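N-acetylglucosamine 2-epimerase (Xylella fastidiosa, PDB 3GT5) probably isomerises sugars, in the manner of the N-acylglucosamine 2-epimerases. Local coordinates at residues H50-A64 against P371-H384. Residues are numbered along the deposited sequence; the frame is centred on the assembly and turned at random.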
loop_
_atom_site.group_PDB
_atom_site.type_symbol
_atom_site.label_atom_id
_atom_site.label_comp_id
_atom_site.label_asym_id
_atom_site.label_seq_id
_atom_site.Cartn_x
_atom_site.Cartn_y
_atom_site.Cartn_z
ATOM N N HIS A 50 3.735 4.084 14.808
ATOM C CA HIS A 50 4.045 2.979 13.961
ATOM C C HIS A 50 4.770 3.459 12.716
ATOM O O HIS A 50 4.335 4.424 12.039
ATOM C CB HIS A 50 2.755 2.248 13.537
ATOM C CG HIS A 50 2.990 0.851 13.062
ATOM N ND1 HIS A 50 3.696 0.548 11.905
ATOM C CD2 HIS A 50 2.671 -0.334 13.632
ATOM C CE1 HIS A 50 3.727 -0.770 11.748
ATOM N NE2 HIS A 50 3.129 -1.330 12.795
ATOM N N LEU A 51 5.829 2.736 12.367
ATOM C CA LEU A 51 6.616 3.106 11.189
ATOM C C LEU A 51 5.764 3.198 9.936
ATOM O O LEU A 51 6.003 4.080 9.131
ATOM C CB LEU A 51 7.766 2.108 10.967
ATOM C CG LEU A 51 8.716 2.385 9.825
ATOM C CD1 LEU A 51 9.487 3.705 10.018
ATOM C CD2 LEU A 51 9.665 1.167 9.694
ATOM N N VAL A 52 4.800 2.297 9.749
ATOM C CA VAL A 52 3.969 2.292 8.524
ATOM C C VAL A 52 3.128 3.603 8.454
ATOM O O VAL A 52 2.988 4.160 7.370
ATOM C CB VAL A 52 3.104 0.958 8.383
ATOM C CG1 VAL A 52 2.105 1.028 7.168
ATOM C CG2 VAL A 52 4.047 -0.282 8.196
ATOM N N SER A 53 2.574 4.077 9.562
ATOM C CA SER A 53 1.895 5.405 9.543
ATOM C C SER A 53 2.849 6.591 9.325
ATOM O O SER A 53 2.559 7.521 8.518
ATOM C CB SER A 53 1.005 5.610 10.773
ATOM O OG SER A 53 -0.185 4.873 10.615
ATOM N N SER A 54 3.977 6.590 10.032
ATOM C CA SER A 54 4.963 7.677 9.901
ATOM C C SER A 54 5.377 7.871 8.432
ATOM O O SER A 54 5.489 9.001 7.939
ATOM C CB SER A 54 6.233 7.416 10.748
ATOM O OG SER A 54 5.962 7.489 12.136
ATOM N N THR A 55 5.617 6.782 7.733
ATOM C CA THR A 55 5.992 6.849 6.310
ATOM C C THR A 55 4.803 7.151 5.379
ATOM O O THR A 55 4.931 7.944 4.431
ATOM C CB THR A 55 6.716 5.563 5.910
ATOM O OG1 THR A 55 5.899 4.424 6.230
ATOM C CG2 THR A 55 8.078 5.457 6.600
ATOM N N ARG A 56 3.656 6.513 5.615
ATOM C CA ARG A 56 2.500 6.720 4.744
ATOM C C ARG A 56 2.021 8.166 4.791
ATOM O O ARG A 56 1.568 8.697 3.786
ATOM C CB ARG A 56 1.360 5.752 5.091
ATOM C CG ARG A 56 1.599 4.353 4.496
ATOM C CD ARG A 56 0.500 3.398 4.886
ATOM N NE ARG A 56 0.756 2.053 4.368
ATOM C CZ ARG A 56 -0.107 1.037 4.486
ATOM N NH1 ARG A 56 -1.300 1.239 5.025
ATOM N NH2 ARG A 56 0.199 -0.163 3.991
ATOM N N PHE A 57 2.087 8.806 5.960
ATOM C CA PHE A 57 1.691 10.229 6.031
ATOM C C PHE A 57 2.620 11.133 5.207
ATOM O O PHE A 57 2.186 12.137 4.681
ATOM C CB PHE A 57 1.675 10.749 7.450
ATOM C CG PHE A 57 0.359 10.594 8.159
ATOM C CD1 PHE A 57 -0.775 11.266 7.716
ATOM C CD2 PHE A 57 0.278 9.840 9.319
ATOM C CE1 PHE A 57 -1.989 11.134 8.399
ATOM C CE2 PHE A 57 -0.939 9.711 10.013
ATOM C CZ PHE A 57 -2.062 10.368 9.539
ATOM N N VAL A 58 3.903 10.788 5.092
ATOM C CA VAL A 58 4.786 11.519 4.163
ATOM C C VAL A 58 4.290 11.386 2.724
ATOM O O VAL A 58 4.231 12.364 1.990
ATOM C CB VAL A 58 6.220 11.003 4.264
ATOM C CG1 VAL A 58 7.135 11.528 3.116
ATOM C CG2 VAL A 58 6.808 11.354 5.593
ATOM N N PHE A 59 3.900 10.181 2.304
ATOM C CA PHE A 59 3.278 9.987 0.988
ATOM C C PHE A 59 2.020 10.878 0.819
ATOM O O PHE A 59 1.899 11.554 -0.203
ATOM C CB PHE A 59 2.964 8.479 0.753
ATOM C CG PHE A 59 2.142 8.189 -0.450
ATOM C CD1 PHE A 59 2.747 7.748 -1.612
ATOM C CD2 PHE A 59 0.749 8.295 -0.410
ATOM C CE1 PHE A 59 1.992 7.431 -2.736
ATOM C CE2 PHE A 59 -0.032 7.993 -1.560
ATOM C CZ PHE A 59 0.608 7.552 -2.714
ATOM N N ASN A 60 1.090 10.829 1.786
ATOM C CA ASN A 60 -0.192 11.570 1.768
ATOM C C ASN A 60 0.135 13.017 1.393
ATOM O O ASN A 60 -0.444 13.607 0.485
ATOM C CB ASN A 60 -0.827 11.680 3.165
ATOM C CG ASN A 60 -1.612 10.461 3.635
ATOM O OD1 ASN A 60 -1.556 9.371 3.049
ATOM N ND2 ASN A 60 -2.413 10.674 4.729
ATOM N N TYR A 61 1.053 13.588 2.138
ATOM C CA TYR A 61 1.269 15.031 2.003
ATOM C C TYR A 61 2.087 15.353 0.767
ATOM O O TYR A 61 1.835 16.392 0.114
ATOM C CB TYR A 61 1.944 15.557 3.248
ATOM C CG TYR A 61 1.021 15.884 4.421
ATOM C CD1 TYR A 61 0.237 17.023 4.393
ATOM C CD2 TYR A 61 0.997 15.097 5.567
ATOM C CE1 TYR A 61 -0.593 17.346 5.422
ATOM C CE2 TYR A 61 0.197 15.420 6.644
ATOM C CZ TYR A 61 -0.616 16.558 6.547
ATOM O OH TYR A 61 -1.402 16.964 7.608
ATOM N N ALA A 62 3.063 14.499 0.425
ATOM C CA ALA A 62 3.833 14.708 -0.824
ATOM C C ALA A 62 2.980 14.657 -2.058
ATOM O O ALA A 62 3.076 15.531 -2.881
ATOM C CB ALA A 62 4.991 13.732 -0.940
ATOM N N MET A 63 2.113 13.636 -2.190
ATOM C CA MET A 63 1.280 13.511 -3.360
ATOM C C MET A 63 0.241 14.665 -3.402
ATOM O O MET A 63 -0.054 15.208 -4.460
ATOM C CB MET A 63 0.629 12.125 -3.388
ATOM C CG MET A 63 1.664 10.978 -3.491
ATOM S SD MET A 63 2.720 10.962 -4.999
ATOM C CE MET A 63 1.415 10.603 -6.140
ATOM N N ALA A 64 -0.273 15.067 -2.248
ATOM C CA ALA A 64 -1.154 16.245 -2.173
ATOM C C ALA A 64 -0.460 17.554 -2.561
ATOM O O ALA A 64 -1.036 18.351 -3.284
ATOM C CB ALA A 64 -1.797 16.362 -0.816
ATOM N N PRO A 371 -6.761 3.434 12.691
ATOM C CA PRO A 371 -5.720 3.010 13.618
ATOM C C PRO A 371 -4.344 3.056 12.938
ATOM O O PRO A 371 -4.241 3.311 11.737
ATOM C CB PRO A 371 -6.130 1.579 13.990
ATOM C CG PRO A 371 -7.205 1.171 13.000
ATOM C CD PRO A 371 -7.485 2.302 12.085
ATOM N N ALA A 372 -3.311 2.771 13.704
ATOM C CA ALA A 372 -1.931 2.729 13.213
ATOM C C ALA A 372 -1.863 1.855 11.988
ATOM O O ALA A 372 -2.446 0.766 11.947
ATOM C CB ALA A 372 -1.011 2.194 14.288
ATOM N N GLY A 373 -1.172 2.366 10.960
ATOM C CA GLY A 373 -1.102 1.703 9.659
ATOM C C GLY A 373 -2.005 2.368 8.612
ATOM O O GLY A 373 -1.685 2.369 7.411
ATOM N N LYS A 374 -3.132 2.939 9.028
ATOM C CA LYS A 374 -4.072 3.547 8.047
ATOM C C LYS A 374 -3.952 5.049 8.030
ATOM O O LYS A 374 -4.120 5.692 9.060
ATOM C CB LYS A 374 -5.517 3.156 8.345
ATOM C CG LYS A 374 -6.549 3.904 7.546
ATOM C CD LYS A 374 -7.912 3.176 7.542
ATOM C CE LYS A 374 -8.977 3.849 6.738
ATOM N NZ LYS A 374 -9.286 5.248 7.177
ATOM N N THR A 375 -3.660 5.599 6.858
ATOM C CA THR A 375 -3.591 7.027 6.664
ATOM C C THR A 375 -4.409 7.427 5.473
ATOM O O THR A 375 -4.369 8.580 5.067
ATOM C CB THR A 375 -2.133 7.543 6.480
ATOM O OG1 THR A 375 -1.684 7.172 5.175
ATOM C CG2 THR A 375 -1.252 6.974 7.541
ATOM N N ASP A 376 -5.193 6.500 4.920
ATOM C CA ASP A 376 -5.817 6.670 3.595
ATOM C C ASP A 376 -4.811 6.911 2.442
ATOM O O ASP A 376 -5.148 7.460 1.387
ATOM C CB ASP A 376 -6.929 7.751 3.650
ATOM C CG ASP A 376 -8.198 7.221 4.317
ATOM O OD1 ASP A 376 -9.125 6.813 3.587
ATOM O OD2 ASP A 376 -8.237 7.178 5.550
ATOM N N TYR A 377 -3.567 6.508 2.662
ATOM C CA TYR A 377 -2.596 6.300 1.583
ATOM C C TYR A 377 -3.193 5.420 0.487
ATOM O O TYR A 377 -3.066 5.734 -0.696
ATOM C CB TYR A 377 -1.241 5.750 2.153
ATOM C CG TYR A 377 -0.627 4.608 1.331
ATOM C CD1 TYR A 377 0.289 4.850 0.299
ATOM C CD2 TYR A 377 -0.972 3.323 1.593
ATOM C CE1 TYR A 377 0.864 3.788 -0.429
ATOM C CE2 TYR A 377 -0.437 2.267 0.899
ATOM C CZ TYR A 377 0.457 2.487 -0.115
ATOM O OH TYR A 377 0.922 1.364 -0.761
ATOM N N HIS A 378 -3.916 4.349 0.837
ATOM C CA HIS A 378 -4.472 3.499 -0.190
ATOM C C HIS A 378 -5.584 4.191 -0.977
ATOM O O HIS A 378 -5.682 3.972 -2.198
ATOM C CB HIS A 378 -5.097 2.211 0.365
ATOM C CG HIS A 378 -4.128 1.161 0.763
ATOM N ND1 HIS A 378 -3.494 0.348 -0.147
ATOM C CD2 HIS A 378 -3.725 0.745 1.988
ATOM C CE1 HIS A 378 -2.754 -0.537 0.499
ATOM N NE2 HIS A 378 -2.869 -0.312 1.795
ATOM N N THR A 379 -6.441 4.987 -0.313
ATOM C CA THR A 379 -7.586 5.546 -1.018
ATOM C C THR A 379 -7.204 6.785 -1.839
ATOM O O THR A 379 -7.558 6.917 -3.012
ATOM C CB THR A 379 -8.730 5.826 -0.038
ATOM O OG1 THR A 379 -8.308 6.811 0.919
ATOM C CG2 THR A 379 -9.058 4.547 0.673
ATOM N N MET A 380 -6.490 7.702 -1.216
ATOM C CA MET A 380 -5.927 8.846 -1.944
ATOM C C MET A 380 -4.934 8.421 -3.009
ATOM O O MET A 380 -4.957 8.953 -4.124
ATOM C CB MET A 380 -5.276 9.848 -0.990
ATOM C CG MET A 380 -6.276 10.687 -0.118
ATOM S SD MET A 380 -5.532 12.026 0.920
ATOM C CE MET A 380 -4.703 10.969 2.159
ATOM N N GLY A 381 -4.096 7.451 -2.695
ATOM C CA GLY A 381 -3.177 6.868 -3.689
ATOM C C GLY A 381 -3.848 6.287 -4.936
ATOM O O GLY A 381 -3.351 6.446 -6.051
ATOM N N ALA A 382 -4.956 5.575 -4.741
ATOM C CA ALA A 382 -5.738 5.103 -5.829
ATOM C C ALA A 382 -6.249 6.255 -6.696
ATOM O O ALA A 382 -6.227 6.170 -7.927
ATOM C CB ALA A 382 -6.927 4.242 -5.317
ATOM N N CYS A 383 -6.715 7.325 -6.070
ATOM C CA CYS A 383 -7.218 8.493 -6.806
ATOM C C CYS A 383 -6.082 9.186 -7.565
ATOM O O CYS A 383 -6.250 9.576 -8.721
ATOM C CB CYS A 383 -7.905 9.485 -5.875
ATOM S SG CYS A 383 -9.454 8.788 -5.235
ATOM N N HIS A 384 -4.927 9.315 -6.943
ATOM C CA HIS A 384 -3.768 9.911 -7.631
ATOM C C HIS A 384 -3.385 9.059 -8.821
ATOM O O HIS A 384 -3.024 9.590 -9.886
ATOM C CB HIS A 384 -2.541 10.054 -6.717
ATOM C CG HIS A 384 -2.674 11.094 -5.641
ATOM N ND1 HIS A 384 -2.758 12.445 -5.906
ATOM C CD2 HIS A 384 -2.682 10.980 -4.290
ATOM C CE1 HIS A 384 -2.804 13.121 -4.763
ATOM N NE2 HIS A 384 -2.786 12.253 -3.766
HETATM O O HOH W 1 -2.347 6.183 11.238
HETATM O O HOH W 2 -1.892 -2.084 3.825
HETATM O O HOH W 3 -2.690 12.629 -0.952
#
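Asn-60 and Thr-375 grip each other twice: ND2 of Asn-60 donates to the backbone O of Thr-375 at 2.9 Å, the acceptor lying close to the Asn-60 amide plane, while OD1 takes the proton of Thr-375 OG1 at 3.1 Å, from a position tilted 34° out of the Asn-60 carbonyl plane. Two bonds thus fix which way round the buried amide sits. The rotation that brings OG1 to OD1 (chi1 74°) also sets CG2 anti to the carbonyl carbon, over a face of the Phe-57 ring, a CH-pi contact. One turn before Phe-57, OG of Ser-53 accepts from Gly-373 N at 2.7 Å. Arg-56 runs extended from CG to NE and slides its guanidinium between Tyr-377 CD2 on one face and Val-52 CG1 on the other; NH1 makes a weak bond to Gly-373 O, and NH2 shares a water with NE2 of His-378, whose ND1 is held by Glu-314. Tyr-377 turns its edge onto the face of Phe-59 in a T-shaped stack, and its hydroxyl bonds Glu-180. Farther along, Met-63 CB sits over the His-384 ring. Helices 51-68 and 377-387, whose segments run 31° from parallel, are the first and last inner helices, closing the inner ring of the (alpha/alpha)6 barrel.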